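Side-chain contacts in vascular protein tyrosine phosphatase 1 (PDB 3I36), which probably removes phosphate from phosphotyrosine in proteins, a reaction carried out by the catalytic domain of this receptor-type phosphatase: residues A[51-56]-A[274-279]; A[144-149]-A[156-161]; A[180-185]-A[224-229]; A[285-290]-A[294-299]. All blocks are in the same frame, centred on the assembly; numbering follows the deposited sequence.

In the fold
The four contacts form two pairs in the tyrosine phosphatase domain. Contacts 1 and 4 have centres 11 Å apart and share one apolar patch. Within it Val-276 CG2 of contact 1 lies 3.8 Å from Leu-296 CD1 of contact 4. Contacts 2 and 3 have centres 16 Å apart and touch where Trp-158 meets Arg-185. Contacts 1 and 2 are 30 Å apart, centre to centre, on opposite sides of the chain's centre. Contact 4 holds Gln-288, a likely substrate-binding residue. The side chain of Val-287 is about 10 Å from that of Cys-244, the probable phosphocysteine nucleophile. In contact 2, Cys-146 is about 10 Å from Ser-245, side chain to side chain.

Contact 1: residues A[51-56]-A[274-279]; sequences EDLKLI and GIVYDL
Next to Leu-53 and Ile-56, which meet Val-276 and Tyr-277 across the contact, the shortest polar bond is a salt bridge. Lys-54 NZ lies 2.7 Å from Glu-51 OE2. The ammonium comes to the syn side of the carboxylate, 15° out of its plane. This pair lies away from the helix 272-280, and the contact itself is apolar.

Ile-56 and Leu-53 share the contact, and Tyr-277 meets both. The CG2 methyl of Ile-56 sits over the centre of the Tyr-277 ring, 3.5 Å from the ring centroid and only 9° off the ring normal. This is a CH-pi contact. The other branch lies above the same side of the ring, out at its rim, with Ile-56 CD1 3.3 Å from Tyr-277 CE1. Both branches of the isoleucine therefore press on the phenol. Tyr-277 has CG anti to its backbone N (chi1 -169°), which turns the ring out from the helix so that one face meets the isoleucine. The two side chains cross at about a right angle.

Leu-53 fills the neighbouring position with its two methyls. Leu-53 CD1 meets Val-276 CG1 at 3.5 Å. Leu-53 CD2 reaches the root of the tyrosine, 3.8 Å from Tyr-277 CB. The type I turn from Leu-53 to Ile-56, closed by Ile-56 N to Leu-53 O at 2.9 Å, brings both residues to the same helix. Tyr-293 of helix 290-305 also touches Leu-53 and Val-276.

The arrangement is apolar helix packing. It joins helix 28-53 and its following turn to helix 272-280 of the phosphatase domain.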
# COMPACT_ATOMS: atom_id res chain seq x y z
N GLU A 51 -6.87 -19.39 -2.55
CA GLU A 51 -5.95 -20.42 -3.02
C GLU A 51 -5.75 -20.29 -4.53
O GLU A 51 -4.65 -20.50 -5.05
CB GLU A 51 -6.47 -21.81 -2.68
CG GLU A 51 -5.69 -22.95 -3.33
CD GLU A 51 -4.28 -23.10 -2.80
OE1 GLU A 51 -3.93 -22.45 -1.78
OE2 GLU A 51 -3.50 -23.87 -3.40
N ASP A 52 -6.81 -19.92 -5.22
CA ASP A 52 -6.74 -19.71 -6.67
C ASP A 52 -5.83 -18.56 -7.03
O ASP A 52 -5.28 -18.51 -8.13
CB ASP A 52 -8.13 -19.42 -7.23
CG ASP A 52 -8.93 -20.67 -7.45
OD1 ASP A 52 -8.34 -21.77 -7.41
OD2 ASP A 52 -10.15 -20.55 -7.68
N LEU A 53 -5.67 -17.63 -6.10
CA LEU A 53 -4.78 -16.50 -6.30
C LEU A 53 -3.32 -16.85 -6.02
O LEU A 53 -2.41 -16.10 -6.39
CB LEU A 53 -5.21 -15.35 -5.40
CG LEU A 53 -6.52 -14.67 -5.81
CD1 LEU A 53 -6.97 -13.71 -4.74
CD2 LEU A 53 -6.34 -13.96 -7.15
N LYS A 54 -3.09 -17.99 -5.39
CA LYS A 54 -1.79 -18.29 -4.80
C LYS A 54 -0.61 -18.08 -5.74
O LYS A 54 0.41 -17.49 -5.37
CB LYS A 54 -1.76 -19.72 -4.26
CG LYS A 54 -0.51 -20.04 -3.46
CD LYS A 54 -0.56 -21.44 -2.82
CE LYS A 54 -0.69 -22.52 -3.87
NZ LYS A 54 -0.80 -23.88 -3.26
N LEU A 55 -0.74 -18.56 -6.97
CA LEU A 55 0.38 -18.59 -7.90
C LEU A 55 0.36 -17.39 -8.83
O LEU A 55 1.22 -17.26 -9.71
CB LEU A 55 0.36 -19.86 -8.74
CG LEU A 55 0.33 -21.16 -7.94
CD1 LEU A 55 0.26 -22.35 -8.89
CD2 LEU A 55 1.54 -21.27 -7.06
N ILE A 56 -0.61 -16.51 -8.66
CA ILE A 56 -0.70 -15.41 -9.59
C ILE A 56 0.50 -14.47 -9.51
O ILE A 56 0.84 -13.96 -8.44
CB ILE A 56 -1.98 -14.60 -9.42
CG1 ILE A 56 -3.20 -15.53 -9.48
CG2 ILE A 56 -2.05 -13.52 -10.49
CD1 ILE A 56 -3.23 -16.46 -10.68
N GLY A 274 -10.70 -10.19 -8.62
CA GLY A 274 -10.10 -9.49 -9.74
C GLY A 274 -9.13 -8.42 -9.28
O GLY A 274 -8.07 -8.22 -9.88
N ILE A 275 -9.47 -7.75 -8.20
CA ILE A 275 -8.58 -6.75 -7.66
C ILE A 275 -7.31 -7.40 -7.14
O ILE A 275 -6.21 -6.99 -7.49
CB ILE A 275 -9.25 -5.95 -6.54
CG1 ILE A 275 -10.31 -5.04 -7.16
CG2 ILE A 275 -8.21 -5.10 -5.79
CD1 ILE A 275 -11.31 -4.50 -6.15
N VAL A 276 -7.45 -8.43 -6.31
CA VAL A 276 -6.27 -9.01 -5.71
C VAL A 276 -5.43 -9.64 -6.79
O VAL A 276 -4.21 -9.55 -6.77
CB VAL A 276 -6.61 -10.04 -4.61
CG1 VAL A 276 -5.32 -10.69 -4.07
CG2 VAL A 276 -7.39 -9.32 -3.48
N TYR A 277 -6.09 -10.28 -7.75
CA TYR A 277 -5.39 -10.84 -8.90
C TYR A 277 -4.50 -9.77 -9.55
O TYR A 277 -3.30 -9.97 -9.77
CB TYR A 277 -6.39 -11.35 -9.91
CG TYR A 277 -5.77 -12.17 -10.99
CD1 TYR A 277 -5.91 -13.56 -11.00
CD2 TYR A 277 -5.03 -11.57 -12.01
CE1 TYR A 277 -5.34 -14.32 -11.99
CE2 TYR A 277 -4.45 -12.33 -13.01
CZ TYR A 277 -4.61 -13.71 -12.99
OH TYR A 277 -4.04 -14.47 -13.97
N ASP A 278 -5.12 -8.65 -9.86
CA ASP A 278 -4.40 -7.52 -10.42
C ASP A 278 -3.24 -7.09 -9.52
O ASP A 278 -2.12 -6.89 -9.99
CB ASP A 278 -5.37 -6.36 -10.59
CG ASP A 278 -4.77 -5.21 -11.34
OD1 ASP A 278 -4.00 -5.44 -12.30
OD2 ASP A 278 -5.11 -4.07 -10.99
N LEU A 279 -3.49 -6.96 -8.23
CA LEU A 279 -2.41 -6.61 -7.31
C LEU A 279 -1.27 -7.61 -7.41
O LEU A 279 -0.11 -7.23 -7.50
CB LEU A 279 -2.91 -6.51 -5.88
CG LEU A 279 -3.97 -5.42 -5.67
CD1 LEU A 279 -4.34 -5.38 -4.19
CD2 LEU A 279 -3.46 -4.06 -6.15

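Contact 2: residues A[144-149]-A[156-161]; sequences TKCVEQ and EYWPSK
The contact joins the E-loop, which holds Cys-146 and Glu-148, to the chain that follows it, before strand 164-166. Here Cys-146 meets Trp-158 and Glu-156. It is a cysteine sulfur-aromatic contact. Cys-146 SG lies 3.6 Å from Trp-158 CH2. It is 4.7 Å from the centroid of the six-membered ring and 63° off the ring normal, an oblique approach. The thiol also touches the backbone of the other segment, with Cys-146 SG 3.8 Å from Glu-156 CA.

The indole is packed inside its own segment as well. Glu-156 CG lies over the centre of the Trp-158 ring, 3.7 Å above its plane. Trp-158 CE3 in turn sits over the centre of the Tyr-157 ring. Trp-158 takes the crowded position between its backbone N and carbonyl carbon (chi1 64°), which folds the ring back toward Cys-146.

The polar work is done beside the cysteine. Lys-145 N gives a hydrogen bond of 3.1 Å to Glu-148 OE2, met on the anti side of the carboxylate. Glu-148 OE1 forms a salt bridge with Arg-250, a likely substrate-binding residue.

The sulfur meets aliphatic and ring carbons, a contact that is probably mainly dispersive. The Glu-148 carboxylate is gripped at both oxygens, by Lys-145 N and by Arg-250. This would restrict its rotation and may in turn steady Arg-250.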
# COMPACT_ATOMS: atom_id res chain seq x y z
N THR A 144 1.84 0.28 9.38
CA THR A 144 2.57 -0.48 10.36
C THR A 144 3.12 0.48 11.39
O THR A 144 3.31 1.66 11.12
CB THR A 144 3.75 -1.24 9.71
OG1 THR A 144 4.38 -2.06 10.69
CG2 THR A 144 4.76 -0.28 9.14
N LYS A 145 3.34 -0.03 12.60
CA LYS A 145 4.20 0.69 13.50
C LYS A 145 5.60 0.35 13.04
O LYS A 145 5.80 -0.67 12.38
CB LYS A 145 4.01 0.19 14.93
CG LYS A 145 2.62 0.40 15.48
CD LYS A 145 2.61 0.10 16.98
CE LYS A 145 1.22 0.17 17.56
NZ LYS A 145 0.31 -0.82 16.93
N CYS A 146 6.56 1.20 13.37
CA CYS A 146 7.95 0.93 13.06
C CYS A 146 8.43 -0.34 13.71
O CYS A 146 9.27 -1.05 13.17
CB CYS A 146 8.83 2.08 13.53
SG CYS A 146 8.57 3.55 12.57
N VAL A 147 7.89 -0.62 14.89
CA VAL A 147 8.25 -1.81 15.62
C VAL A 147 6.98 -2.53 16.04
O VAL A 147 6.08 -1.93 16.62
CB VAL A 147 9.07 -1.46 16.87
CG1 VAL A 147 9.21 -2.68 17.77
CG2 VAL A 147 10.44 -0.93 16.45
N GLU A 148 6.91 -3.82 15.74
CA GLU A 148 5.75 -4.63 16.09
C GLU A 148 6.16 -5.96 16.71
O GLU A 148 6.72 -6.82 16.04
CB GLU A 148 4.88 -4.88 14.85
CG GLU A 148 4.31 -3.62 14.22
CD GLU A 148 3.06 -3.88 13.42
OE1 GLU A 148 2.78 -5.06 13.12
OE2 GLU A 148 2.34 -2.90 13.10
N GLN A 149 5.97 -6.06 18.02
CA GLN A 149 6.32 -7.26 18.76
C GLN A 149 7.80 -7.27 18.80
O GLN A 149 8.47 -8.14 18.38
CB GLN A 149 5.85 -8.44 18.02
CG GLN A 149 6.08 -8.31 16.58
CD GLN A 149 5.76 -9.57 15.88
OE1 GLN A 149 4.61 -9.83 15.53
NE2 GLN A 149 6.76 -10.40 15.74
N GLU A 156 11.89 4.66 11.01
CA GLU A 156 11.18 5.91 11.16
C GLU A 156 11.82 6.84 10.15
O GLU A 156 12.80 7.54 10.44
CB GLU A 156 11.31 6.46 12.56
CG GLU A 156 10.63 7.81 12.72
CD GLU A 156 10.32 8.13 14.16
OE1 GLU A 156 9.86 9.25 14.43
OE2 GLU A 156 10.52 7.25 15.02
N TYR A 157 11.28 6.83 8.94
CA TYR A 157 11.95 7.43 7.80
C TYR A 157 11.58 8.88 7.64
O TYR A 157 12.04 9.54 6.72
CB TYR A 157 11.56 6.70 6.52
CG TYR A 157 10.07 6.62 6.32
CD1 TYR A 157 9.36 7.69 5.79
CD2 TYR A 157 9.37 5.48 6.70
CE1 TYR A 157 7.97 7.61 5.62
CE2 TYR A 157 8.01 5.39 6.53
CZ TYR A 157 7.31 6.45 5.99
OH TYR A 157 5.96 6.34 5.83
N TRP A 158 10.73 9.37 8.54
CA TRP A 158 10.24 10.73 8.42
C TRP A 158 10.79 11.58 9.55
O TRP A 158 11.08 11.08 10.64
CB TRP A 158 8.71 10.75 8.46
CG TRP A 158 8.14 10.27 9.75
CD1 TRP A 158 7.79 11.03 10.82
CD2 TRP A 158 7.84 8.91 10.10
NE1 TRP A 158 7.29 10.23 11.82
CE2 TRP A 158 7.31 8.92 11.40
CE3 TRP A 158 7.97 7.68 9.44
CZ2 TRP A 158 6.92 7.76 12.06
CZ3 TRP A 158 7.57 6.53 10.08
CH2 TRP A 158 7.05 6.57 11.38
N PRO A 159 10.94 12.89 9.29
CA PRO A 159 11.52 13.78 10.31
C PRO A 159 10.45 14.32 11.24
O PRO A 159 9.25 14.15 11.01
CB PRO A 159 12.09 14.93 9.47
CG PRO A 159 11.20 14.98 8.26
CD PRO A 159 10.68 13.58 8.02
N SER A 160 10.91 14.97 12.30
CA SER A 160 10.06 15.81 13.13
C SER A 160 10.03 17.19 12.48
O SER A 160 10.35 17.34 11.29
CB SER A 160 10.65 15.94 14.53
OG SER A 160 11.90 16.61 14.48
N LYS A 161 9.67 18.20 13.25
CA LYS A 161 9.65 19.57 12.74
C LYS A 161 11.02 19.96 12.18
O LYS A 161 11.11 20.72 11.21
CB LYS A 161 9.20 20.55 13.82

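Contact 3: residues A[180-185]-A[224-229]; sequences PEWTIR and RYLVRD
Leu-226 meets Trp-182 and Ile-184 at about a right angle to each of them. The leucine comes from helix 218-231. The other two lie on strand 182-191, two residues apart, and both have their side chains directed at the helix. One leucine methyl does all the touching. Leu-226 CD1 lies 3.4 Å from Trp-182 NE1 and 3.5 Å from Trp-182 CZ2. It reaches the indole obliquely, along NE1, CE2 and CZ2. The same methyl, Leu-226 CD1, is 4.1 Å from Ile-184 CD1, a looser touch. The methyl meets both the indole and the isoleucine end on one side of itself.

Torsions set up this fit. Leu-226 CG is anti to its carbonyl carbon (chi1 -70°), and the chain beyond it is extended, which carries CD1 out to the sheet. Glu-181 CB packs on the indole from the other side of its plane, 3.3 Å above it and offset toward the rim. The methyl and Glu-181 CB thus lie on opposite sides of the indole plane, the methyl out past the rim. Phe-223, one turn back on the helix, also meets the indole, with the planes at about 55°. Phe-203 of strand 196-205 touches Ile-184.

On the far side of the helix, Arg-224 and Arg-228 both form salt bridges with Asp-258 of helix 249-267, and Arg-228 CG lies over the Arg-224 guanidinium.

The whole is helix-on-sheet packing, with helix 218-231 laid against the mixed sheet of the phosphatase domain.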
# COMPACT_ATOMS: atom_id res chain seq x y z
N PRO A 180 -5.58 7.72 18.67
CA PRO A 180 -5.16 6.35 19.00
C PRO A 180 -5.11 5.48 17.75
O PRO A 180 -4.24 4.63 17.62
CB PRO A 180 -6.26 5.87 19.95
CG PRO A 180 -6.81 7.13 20.56
CD PRO A 180 -6.75 8.16 19.46
N GLU A 181 -6.04 5.73 16.83
CA GLU A 181 -6.23 4.87 15.65
C GLU A 181 -5.17 5.13 14.59
O GLU A 181 -4.71 4.20 13.93
CB GLU A 181 -7.61 5.11 15.05
CG GLU A 181 -8.76 4.66 15.95
CD GLU A 181 -8.98 5.59 17.14
OE1 GLU A 181 -8.58 6.77 17.06
OE2 GLU A 181 -9.58 5.14 18.14
N TRP A 182 -4.82 6.39 14.41
CA TRP A 182 -3.82 6.77 13.43
C TRP A 182 -3.27 8.15 13.70
O TRP A 182 -3.86 8.96 14.41
CB TRP A 182 -4.39 6.73 12.01
CG TRP A 182 -5.67 7.50 11.83
CD1 TRP A 182 -5.81 8.86 11.77
CD2 TRP A 182 -6.98 6.95 11.69
NE1 TRP A 182 -7.14 9.19 11.59
CE2 TRP A 182 -7.87 8.03 11.53
CE3 TRP A 182 -7.48 5.65 11.67
CZ2 TRP A 182 -9.25 7.84 11.36
CZ3 TRP A 182 -8.84 5.46 11.50
CH2 TRP A 182 -9.71 6.56 11.35
N THR A 183 -2.11 8.39 13.10
CA THR A 183 -1.46 9.67 13.20
C THR A 183 -1.32 10.21 11.80
O THR A 183 -1.00 9.47 10.87
CB THR A 183 -0.08 9.52 13.83
OG1 THR A 183 -0.25 9.11 15.19
CG2 THR A 183 0.72 10.83 13.76
N ILE A 184 -1.59 11.49 11.64
CA ILE A 184 -1.46 12.11 10.35
C ILE A 184 -0.38 13.16 10.47
O ILE A 184 -0.39 13.99 11.38
CB ILE A 184 -2.79 12.72 9.89
CG1 ILE A 184 -3.83 11.60 9.73
CG2 ILE A 184 -2.61 13.47 8.58
CD1 ILE A 184 -5.23 12.08 9.47
N ARG A 185 0.58 13.09 9.55
CA ARG A 185 1.70 14.00 9.60
C ARG A 185 1.77 14.73 8.28
O ARG A 185 1.64 14.12 7.21
CB ARG A 185 2.99 13.24 9.86
CG ARG A 185 2.91 12.35 11.10
CD ARG A 185 4.28 11.81 11.49
NE ARG A 185 4.17 10.99 12.68
CZ ARG A 185 3.92 9.68 12.66
NH1 ARG A 185 3.78 9.05 11.50
NH2 ARG A 185 3.81 9.01 13.80
N ARG A 224 -9.16 5.13 5.13
CA ARG A 224 -9.13 5.24 3.68
C ARG A 224 -9.86 6.49 3.20
O ARG A 224 -9.37 7.21 2.32
CB ARG A 224 -9.71 4.01 2.96
CG ARG A 224 -9.25 4.02 1.50
CD ARG A 224 -10.29 3.87 0.37
NE ARG A 224 -11.45 4.73 0.47
CZ ARG A 224 -12.19 5.17 -0.55
NH1 ARG A 224 -11.91 4.90 -1.82
NH2 ARG A 224 -13.25 5.91 -0.29
N TYR A 225 -11.04 6.74 3.74
CA TYR A 225 -11.77 7.94 3.36
C TYR A 225 -10.95 9.20 3.63
O TYR A 225 -10.97 10.13 2.84
CB TYR A 225 -13.15 8.02 4.03
CG TYR A 225 -14.18 7.15 3.35
CD1 TYR A 225 -14.64 7.45 2.07
CD2 TYR A 225 -14.68 6.01 3.97
CE1 TYR A 225 -15.57 6.66 1.44
CE2 TYR A 225 -15.62 5.22 3.35
CZ TYR A 225 -16.06 5.54 2.09
OH TYR A 225 -16.99 4.74 1.48
N LEU A 226 -10.22 9.22 4.74
CA LEU A 226 -9.38 10.38 5.04
C LEU A 226 -8.31 10.57 3.97
O LEU A 226 -8.08 11.67 3.48
CB LEU A 226 -8.72 10.23 6.41
CG LEU A 226 -9.65 10.33 7.62
CD1 LEU A 226 -8.85 10.28 8.91
CD2 LEU A 226 -10.49 11.61 7.55
N VAL A 227 -7.66 9.47 3.61
CA VAL A 227 -6.65 9.51 2.56
C VAL A 227 -7.27 10.06 1.29
O VAL A 227 -6.72 10.94 0.64
CB VAL A 227 -6.07 8.11 2.29
CG1 VAL A 227 -5.08 8.14 1.13
CG2 VAL A 227 -5.42 7.56 3.54
N ARG A 228 -8.42 9.51 0.94
CA ARG A 228 -9.10 9.92 -0.28
C ARG A 228 -9.52 11.38 -0.25
O ARG A 228 -9.44 12.10 -1.25
CB ARG A 228 -10.30 9.00 -0.53
CG ARG A 228 -9.88 7.69 -1.23
CD ARG A 228 -9.21 8.07 -2.52
NE ARG A 228 -8.53 6.98 -3.18
CZ ARG A 228 -7.68 7.16 -4.19
NH1 ARG A 228 -7.43 8.39 -4.60
NH2 ARG A 228 -7.07 6.12 -4.76
N ASP A 229 -9.97 11.83 0.92
CA ASP A 229 -10.36 13.22 1.07
C ASP A 229 -9.18 14.12 0.70
O ASP A 229 -9.32 15.09 -0.04
CB ASP A 229 -10.80 13.49 2.49
CG ASP A 229 -11.41 14.86 2.65
OD1 ASP A 229 -12.52 15.08 2.12
OD2 ASP A 229 -10.76 15.72 3.29

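Contact 4: residues A[285-290]-A[294-299]; sequences LMVQTE and VFLNQC
Val-287 and Leu-296 form the buried half of this contact, and Glu-290 with Val-294 forms the outer half. On the inner side the two side chains reach toward each other tip to tip. Val-287 CG2 is 4.0 Å from Leu-296 CD1. This valine methyl is anti to the carbonyl carbon, beside the backbone N, which turns it to the helix. Leu-296 has its CG anti to the carbonyl carbon too (chi1 -81°), with an extended end that brings CD1 to the valine. Ala-256 and Ile-257 of helix 249-267 also pack on Leu-296, so this end is closely surrounded.

The outer side is held by backbone. Val-294 N donates to Glu-290 O at 2.8 Å, a nearly straight bond of the first helical turn. Val-294 CG2 lies 3.4 Å from the same Glu-290 O. The two residues, Glu-290 and Val-294, are partly exposed. Thr-289 is the N-cap of helix 290-305, with its OG1 hydrogen-bonded to Gln-292 N.

Bonds to the backbone also fix the loop before the helix, where Val-287 O is met by both Tyr-50 OH and Arg-280 NH2.

Gln-288 belongs to the Q-loop of the family and probably binds substrate. Val-287 packs apolarly just before Gln-288, and the capped helix begins just after it. This would limit the freedom of the backbone and is consistent with a fixed placement of the Gln-288 amide.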
# COMPACT_ATOMS: atom_id res chain seq x y z
N LEU A 285 2.43 -11.37 -3.28
CA LEU A 285 1.86 -11.52 -1.95
C LEU A 285 0.83 -10.47 -1.57
O LEU A 285 0.40 -10.42 -0.42
CB LEU A 285 2.98 -11.52 -0.91
CG LEU A 285 3.91 -12.72 -1.02
CD1 LEU A 285 5.12 -12.54 -0.14
CD2 LEU A 285 3.15 -14.01 -0.66
N MET A 286 0.45 -9.60 -2.51
CA MET A 286 -0.50 -8.55 -2.18
C MET A 286 -1.74 -9.19 -1.58
O MET A 286 -2.32 -10.09 -2.19
CB MET A 286 -0.87 -7.74 -3.42
CG MET A 286 0.34 -7.14 -4.12
SD MET A 286 1.36 -6.20 -2.98
CE MET A 286 0.22 -4.91 -2.54
N VAL A 287 -2.11 -8.75 -0.38
CA VAL A 287 -3.12 -9.41 0.44
C VAL A 287 -2.55 -10.77 0.78
O VAL A 287 -2.78 -11.78 0.10
CB VAL A 287 -4.50 -9.51 -0.27
CG1 VAL A 287 -5.57 -10.06 0.70
CG2 VAL A 287 -4.92 -8.14 -0.78
N GLN A 288 -1.78 -10.77 1.85
CA GLN A 288 -0.77 -11.78 2.05
C GLN A 288 -1.27 -12.96 2.85
O GLN A 288 -0.66 -14.02 2.84
CB GLN A 288 0.42 -11.15 2.76
CG GLN A 288 1.56 -12.09 3.01
CD GLN A 288 2.74 -11.37 3.57
OE1 GLN A 288 2.59 -10.31 4.19
NE2 GLN A 288 3.93 -11.91 3.33
N THR A 289 -2.39 -12.78 3.55
CA THR A 289 -2.96 -13.85 4.33
C THR A 289 -4.42 -14.04 3.93
O THR A 289 -5.08 -13.13 3.45
CB THR A 289 -2.88 -13.57 5.85
OG1 THR A 289 -3.77 -12.50 6.18
CG2 THR A 289 -1.47 -13.18 6.24
N GLU A 290 -4.93 -15.24 4.13
CA GLU A 290 -6.32 -15.51 3.87
C GLU A 290 -7.19 -14.62 4.76
O GLU A 290 -8.22 -14.13 4.33
CB GLU A 290 -6.60 -16.98 4.15
CG GLU A 290 -7.94 -17.44 3.71
CD GLU A 290 -8.12 -18.89 4.05
OE1 GLU A 290 -7.48 -19.71 3.37
OE2 GLU A 290 -8.86 -19.18 5.01
N VAL A 294 -10.30 -12.39 3.56
CA VAL A 294 -11.64 -12.43 4.12
C VAL A 294 -12.00 -11.06 4.66
O VAL A 294 -13.11 -10.59 4.49
CB VAL A 294 -11.76 -13.49 5.22
CG1 VAL A 294 -13.13 -13.39 5.90
CG2 VAL A 294 -11.54 -14.87 4.63
N PHE A 295 -11.03 -10.42 5.32
CA PHE A 295 -11.22 -9.06 5.83
C PHE A 295 -11.68 -8.12 4.73
O PHE A 295 -12.52 -7.25 4.96
CB PHE A 295 -9.92 -8.56 6.47
CG PHE A 295 -10.00 -7.17 7.04
CD1 PHE A 295 -10.56 -6.95 8.29
CD2 PHE A 295 -9.48 -6.10 6.34
CE1 PHE A 295 -10.62 -5.67 8.82
CE2 PHE A 295 -9.54 -4.82 6.85
CZ PHE A 295 -10.10 -4.60 8.10
N LEU A 296 -11.14 -8.29 3.52
CA LEU A 296 -11.56 -7.45 2.40
C LEU A 296 -13.01 -7.67 2.12
O LEU A 296 -13.79 -6.75 1.89
CB LEU A 296 -10.82 -7.83 1.12
CG LEU A 296 -9.44 -7.27 0.97
CD1 LEU A 296 -8.91 -7.71 -0.37
CD2 LEU A 296 -9.54 -5.76 1.09
N ASN A 297 -13.37 -8.94 2.11
CA ASN A 297 -14.75 -9.27 1.85
C ASN A 297 -15.61 -8.73 2.98
O ASN A 297 -16.71 -8.24 2.74
CB ASN A 297 -14.89 -10.76 1.67
CG ASN A 297 -14.37 -11.20 0.33
OD1 ASN A 297 -13.19 -11.53 0.17
ND2 ASN A 297 -15.25 -11.16 -0.66
N GLN A 298 -15.09 -8.79 4.20
CA GLN A 298 -15.81 -8.19 5.33
C GLN A 298 -16.01 -6.69 5.10
O GLN A 298 -17.08 -6.13 5.37
CB GLN A 298 -15.07 -8.42 6.64
CG GLN A 298 -15.90 -8.02 7.86
CD GLN A 298 -17.14 -8.88 8.00
OE1 GLN A 298 -17.03 -10.11 8.10
NE2 GLN A 298 -18.32 -8.25 8.01
N CYS A 299 -14.96 -6.05 4.61
CA CYS A 299 -15.02 -4.63 4.29
C CYS A 299 -16.16 -4.35 3.33
O CYS A 299 -17.00 -3.49 3.57
CB CYS A 299 -13.69 -4.14 3.71
SG CYS A 299 -12.43 -3.96 4.95